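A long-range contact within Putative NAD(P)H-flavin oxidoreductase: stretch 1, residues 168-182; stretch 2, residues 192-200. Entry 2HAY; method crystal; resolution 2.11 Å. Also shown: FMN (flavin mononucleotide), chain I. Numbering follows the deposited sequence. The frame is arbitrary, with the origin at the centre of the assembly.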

# COMPACT_ATOMS: atom_id res chain seq x y z
N PRO B 168 4.59 9.15 6.10
CA PRO B 168 3.53 9.04 5.10
C PRO B 168 2.42 10.01 5.50
O PRO B 168 2.10 10.09 6.69
N ILE B 169 1.87 10.77 4.56
CA ILE B 169 0.95 11.85 4.89
C ILE B 169 -0.40 11.76 4.12
O ILE B 169 -0.42 11.67 2.89
N GLU B 170 -1.50 11.76 4.88
CA GLU B 170 -2.86 11.89 4.34
C GLU B 170 -3.59 13.10 4.91
O GLU B 170 -4.72 13.37 4.50
N GLY B 171 -2.96 13.80 5.86
CA GLY B 171 -3.59 14.86 6.64
C GLY B 171 -3.57 16.19 5.90
O GLY B 171 -2.83 17.10 6.27
N PHE B 172 -4.37 16.28 4.85
CA PHE B 172 -4.51 17.51 4.07
C PHE B 172 -5.84 17.48 3.33
O PHE B 172 -6.44 16.40 3.20
N HIS B 173 -6.30 18.66 2.90
CA HIS B 173 -7.55 18.76 2.15
C HIS B 173 -7.27 18.39 0.71
O HIS B 173 -6.67 19.17 -0.05
N TYR B 174 -7.71 17.19 0.33
CA TYR B 174 -7.40 16.64 -0.99
C TYR B 174 -7.88 17.56 -2.12
O TYR B 174 -7.10 17.90 -3.00
N ASP B 175 -9.14 18.01 -2.09
CA ASP B 175 -9.66 18.86 -3.15
C ASP B 175 -8.83 20.15 -3.31
O ASP B 175 -8.43 20.51 -4.43
N LYS B 176 -8.58 20.83 -2.19
CA LYS B 176 -7.79 22.03 -2.19
C LYS B 176 -6.35 21.83 -2.71
O LYS B 176 -5.86 22.64 -3.48
N VAL B 177 -5.71 20.73 -2.31
CA VAL B 177 -4.33 20.44 -2.73
C VAL B 177 -4.29 20.05 -4.20
O VAL B 177 -3.40 20.51 -4.93
N ASN B 178 -5.26 19.23 -4.62
CA ASN B 178 -5.50 18.98 -6.04
C ASN B 178 -5.66 20.26 -6.84
O ASN B 178 -5.11 20.38 -7.93
N HIS B 179 -6.41 21.21 -6.32
CA HIS B 179 -6.56 22.43 -7.06
C HIS B 179 -5.31 23.28 -7.11
O HIS B 179 -5.07 23.96 -8.11
N ILE B 180 -4.48 23.22 -6.07
CA ILE B 180 -3.21 23.95 -6.07
C ILE B 180 -2.29 23.31 -7.09
O ILE B 180 -1.63 24.01 -7.84
N LEU B 181 -2.28 21.98 -7.14
CA LEU B 181 -1.41 21.23 -8.04
C LEU B 181 -1.81 21.41 -9.49
O LEU B 181 -0.95 21.58 -10.35
N ALA B 182 -3.10 21.35 -9.77
CA ALA B 182 -3.59 21.64 -11.12
C ALA B 182 -3.28 23.08 -11.54
O ALA B 182 -2.87 23.33 -12.67
N GLU B 192 -6.16 12.57 -13.21
CA GLU B 192 -5.39 12.12 -12.04
C GLU B 192 -5.67 12.98 -10.81
O GLU B 192 -6.21 14.10 -10.90
N GLY B 193 -5.34 12.42 -9.65
CA GLY B 193 -5.52 13.08 -8.36
C GLY B 193 -4.47 12.59 -7.37
O GLY B 193 -3.92 11.49 -7.49
N ILE B 194 -4.16 13.42 -6.39
CA ILE B 194 -3.19 13.02 -5.40
C ILE B 194 -3.77 11.89 -4.51
O ILE B 194 -4.96 11.91 -4.17
N ALA B 195 -2.92 10.92 -4.18
CA ALA B 195 -3.26 9.81 -3.29
C ALA B 195 -2.73 10.08 -1.87
O ALA B 195 -3.44 9.86 -0.86
N SER B 196 -1.50 10.56 -1.81
CA SER B 196 -0.85 10.85 -0.53
C SER B 196 0.45 11.66 -0.76
O SER B 196 0.83 11.95 -1.91
N MSE B 197 1.13 12.01 0.32
CA MSE B 197 2.45 12.61 0.25
C MSE B 197 3.41 11.82 1.13
O MSE B 197 2.99 11.12 2.05
N LEU B 198 4.70 11.94 0.87
CA LEU B 198 5.73 11.31 1.68
C LEU B 198 6.85 12.33 1.90
O LEU B 198 7.45 12.78 0.95
N SER B 199 7.13 12.69 3.15
CA SER B 199 8.34 13.48 3.42
C SER B 199 9.52 12.55 3.69
O SER B 199 9.35 11.48 4.24
N LEU B 200 10.71 12.98 3.28
CA LEU B 200 11.92 12.21 3.52
C LEU B 200 13.04 13.15 4.04
O LEU B 200 13.06 14.34 3.71

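A helix packed against a strand commonly buries apolar side chains at the centre of the contact and pays for the enclosed backbone polar groups with side-chain hydrogen bonds around them. The meeting of residues 168-182 with 192-200 in this putative flavin oxidoreductase illustrates the principle, and its apolar part is built largely around Met197, Ile194 and Ile169.

Met197, present as selenomethionine, has the largest area covered by the opposing stretch. Its chi angles, m, t and t, give an extended chain that carries the methyl group over the ring of Phe172. Met197 CE lies 3.5 Å from the centroid of that ring and almost on its normal, a CH-pi contact, while SE sits obliquely, 4.3 Å from the same centroid. The same methyl reaches the helix, where Met197 CE is 3.6 Å from Val177 CG1. Phe172, with chi1 p, points toward the strand; its ring turns a face to Met197 and an edge to Ile194, Phe172 CE2 lying 3.8 Å from Ile194 CG2.

Ile194 points toward the helix with both chi angles t. Its CD1 approaches Leu181 CD1 at 4.1 Å and Val177 CG1 at 4.2 Å; Val177 (t) and Leu181 (m, t) both point toward the strand, one helical turn apart. On its other branch, Ile194 CG2 lies 3.9 Å from Tyr174 CD2.

Ile169 (m, t) joins the cluster through the sheet. It pairs antiparallel with Met197, and Ile169 N donates to Met197 O at 2.8 Å while Met197 N donates to Ile169 O at 3.0 Å. This register puts both side chains on one face, with Ile169 CB 4.1 Å from Met197 CB; Pro168 and Leu198, the neighbouring pair, occupy the other face.

Polar groups complete the packing. Tyr174 and Asn178, both m at chi1, leave the helix sideways, but their ends come nearer the strand. Tyr174 OH donates to Ala195 O at 2.6 Å, and Asn178 OD1 accepts from Ile194 N at 3.0 Å along a nearly straight N-H...O line. A water extends the latter link, accepting from Asn178 ND2 at 2.8 Å and donating to Ile194 O at 2.7 Å, so one asparagine serves both backbone polar groups of Ile194.

Just beyond the bridge, the chain meets FMN: Glu170 N donates to FMN N5 at 3.1 Å and Gly171 N to FMN O4 at 2.9 Å. At Gly171, a beta carbon would clash with that same O4 atom.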

# COMPACT_ATOMS: atom_id res chain seq x y z
CB PRO B 168 3.09 7.56 5.21
CG PRO B 168 3.50 7.13 6.60
CD PRO B 168 4.45 8.16 7.19
CB ILE B 169 1.65 13.26 4.68
CG1 ILE B 169 2.92 13.38 5.56
CG2 ILE B 169 0.71 14.39 5.03
CD1 ILE B 169 3.96 14.42 5.08
CB GLU B 170 -3.72 10.66 4.67
CG GLU B 170 -3.42 9.41 3.90
CD GLU B 170 -4.33 8.25 4.27
OE1 GLU B 170 -5.05 8.37 5.28
OE2 GLU B 170 -4.34 7.23 3.56
CB PHE B 172 -3.34 17.71 3.10
CG PHE B 172 -3.16 16.61 2.10
CD1 PHE B 172 -2.29 15.56 2.35
CD2 PHE B 172 -3.85 16.62 0.91
CE1 PHE B 172 -2.11 14.53 1.42
CE2 PHE B 172 -3.68 15.60 -0.02
CZ PHE B 172 -2.81 14.56 0.24
CB HIS B 173 -8.11 20.20 2.23
CG HIS B 173 -9.56 20.31 1.87
ND1 HIS B 173 -10.01 20.23 0.57
CD2 HIS B 173 -10.66 20.48 2.64
CE1 HIS B 173 -11.32 20.37 0.55
NE2 HIS B 173 -11.74 20.53 1.79
CB TYR B 174 -7.96 15.21 -1.11
CG TYR B 174 -7.03 14.18 -0.52
CD1 TYR B 174 -6.71 14.18 0.84
CD2 TYR B 174 -6.44 13.22 -1.33
CE1 TYR B 174 -5.82 13.23 1.38
CE2 TYR B 174 -5.57 12.26 -0.80
CZ TYR B 174 -5.27 12.28 0.55
OH TYR B 174 -4.40 11.34 1.06
CB ASP B 175 -11.14 19.20 -2.87
CG ASP B 175 -11.73 20.20 -3.85
OD1 ASP B 175 -12.21 19.76 -4.90
OD2 ASP B 175 -11.76 21.41 -3.53
CB LYS B 176 -7.77 22.66 -0.79
CG LYS B 176 -9.12 23.26 -0.41
CD LYS B 176 -9.09 23.89 0.98
CE LYS B 176 -10.52 24.24 1.50
NZ LYS B 176 -10.51 24.26 3.04
CB VAL B 177 -3.69 19.36 -1.82
CG1 VAL B 177 -2.38 18.88 -2.40
CG2 VAL B 177 -3.46 19.96 -0.43
CB ASN B 178 -6.72 18.08 -6.24
CG ASN B 178 -6.38 16.58 -6.14
OD1 ASN B 178 -5.27 16.17 -6.46
ND2 ASN B 178 -7.35 15.76 -5.73
CB HIS B 179 -7.82 23.20 -6.64
CG HIS B 179 -9.07 22.55 -7.16
ND1 HIS B 179 -9.63 21.44 -6.56
CD2 HIS B 179 -9.83 22.82 -8.24
CE1 HIS B 179 -10.68 21.06 -7.25
NE2 HIS B 179 -10.84 21.88 -8.26
CB ILE B 180 -2.56 24.00 -4.66
CG1 ILE B 180 -3.36 24.93 -3.74
CG2 ILE B 180 -1.08 24.43 -4.71
CD1 ILE B 180 -3.15 24.60 -2.25
CB LEU B 181 -1.37 19.75 -7.69
CG LEU B 181 -0.76 19.33 -6.35
CD1 LEU B 181 -0.71 17.79 -6.25
CD2 LEU B 181 0.60 19.95 -6.16
CB ALA B 182 -5.07 21.35 -11.24
CB GLU B 192 -3.88 12.07 -12.33
CG GLU B 192 -3.18 13.42 -12.49
CD GLU B 192 -1.87 13.36 -13.30
OE1 GLU B 192 -1.23 12.27 -13.45
OE2 GLU B 192 -1.49 14.43 -13.82
CB ILE B 194 -2.71 14.27 -4.56
CG1 ILE B 194 -1.47 13.90 -3.72
CG2 ILE B 194 -3.87 14.90 -3.73
CD1 ILE B 194 -0.70 15.11 -3.19
CB ALA B 195 -2.68 8.51 -3.85
CB SER B 196 -0.57 9.52 0.22
OG SER B 196 0.40 8.77 -0.47
CB MSE B 197 2.40 14.07 0.75
CG MSE B 197 1.39 14.98 0.08
SE MSE B 197 1.23 16.69 1.09
CE MSE B 197 -0.25 17.46 0.16
CB LEU B 198 6.28 10.07 0.95
CG LEU B 198 7.39 9.28 1.64
CD1 LEU B 198 6.86 8.63 2.95
CD2 LEU B 198 7.88 8.22 0.68
CB SER B 199 8.14 14.43 4.60
OG SER B 199 7.68 13.72 5.73
CB LEU B 200 12.35 11.47 2.26
CG LEU B 200 11.27 10.69 1.51
CD1 LEU B 200 10.74 11.54 0.34
CD2 LEU B 200 11.80 9.39 1.00
N1 FMN I . 1.50 11.50 10.60
C2 FMN I . 1.28 12.88 10.65
O2 FMN I . 1.78 13.59 11.56
N3 FMN I . 0.49 13.49 9.66
C4 FMN I . -0.12 12.75 8.65
O4 FMN I . -0.94 13.25 7.87
C4A FMN I . 0.09 11.37 8.59
N5 FMN I . -0.52 10.65 7.57
C5A FMN I . -0.33 9.27 7.47
C6 FMN I . -0.93 8.58 6.42
C7 FMN I . -0.75 7.20 6.30
C7M FMN I . -1.20 6.53 5.03
C8 FMN I . 0.04 6.51 7.25
C8M FMN I . 0.57 5.16 6.92
C9 FMN I . 0.64 7.22 8.31
C9A FMN I . 0.46 8.61 8.42
N10 FMN I . 1.07 9.36 9.46
C10 FMN I . 0.90 10.74 9.56
C1' FMN I . 1.94 8.70 10.46
C2' FMN I . 1.10 7.92 11.48
O2' FMN I . 0.64 8.77 12.53
C3' FMN I . 1.95 6.79 12.07
O3' FMN I . 2.41 5.95 11.04
C4' FMN I . 1.25 5.94 13.12
O4' FMN I . 0.80 6.80 14.15
C5' FMN I . 2.20 4.85 13.66
O5' FMN I . 3.39 5.37 14.26
P FMN I . 4.88 5.10 13.67
O1P FMN I . 5.81 6.14 14.24
O2P FMN I . 4.86 5.13 12.17
O3P FMN I . 5.42 3.77 14.02
O HOH W 1 -7.30 13.08 -4.95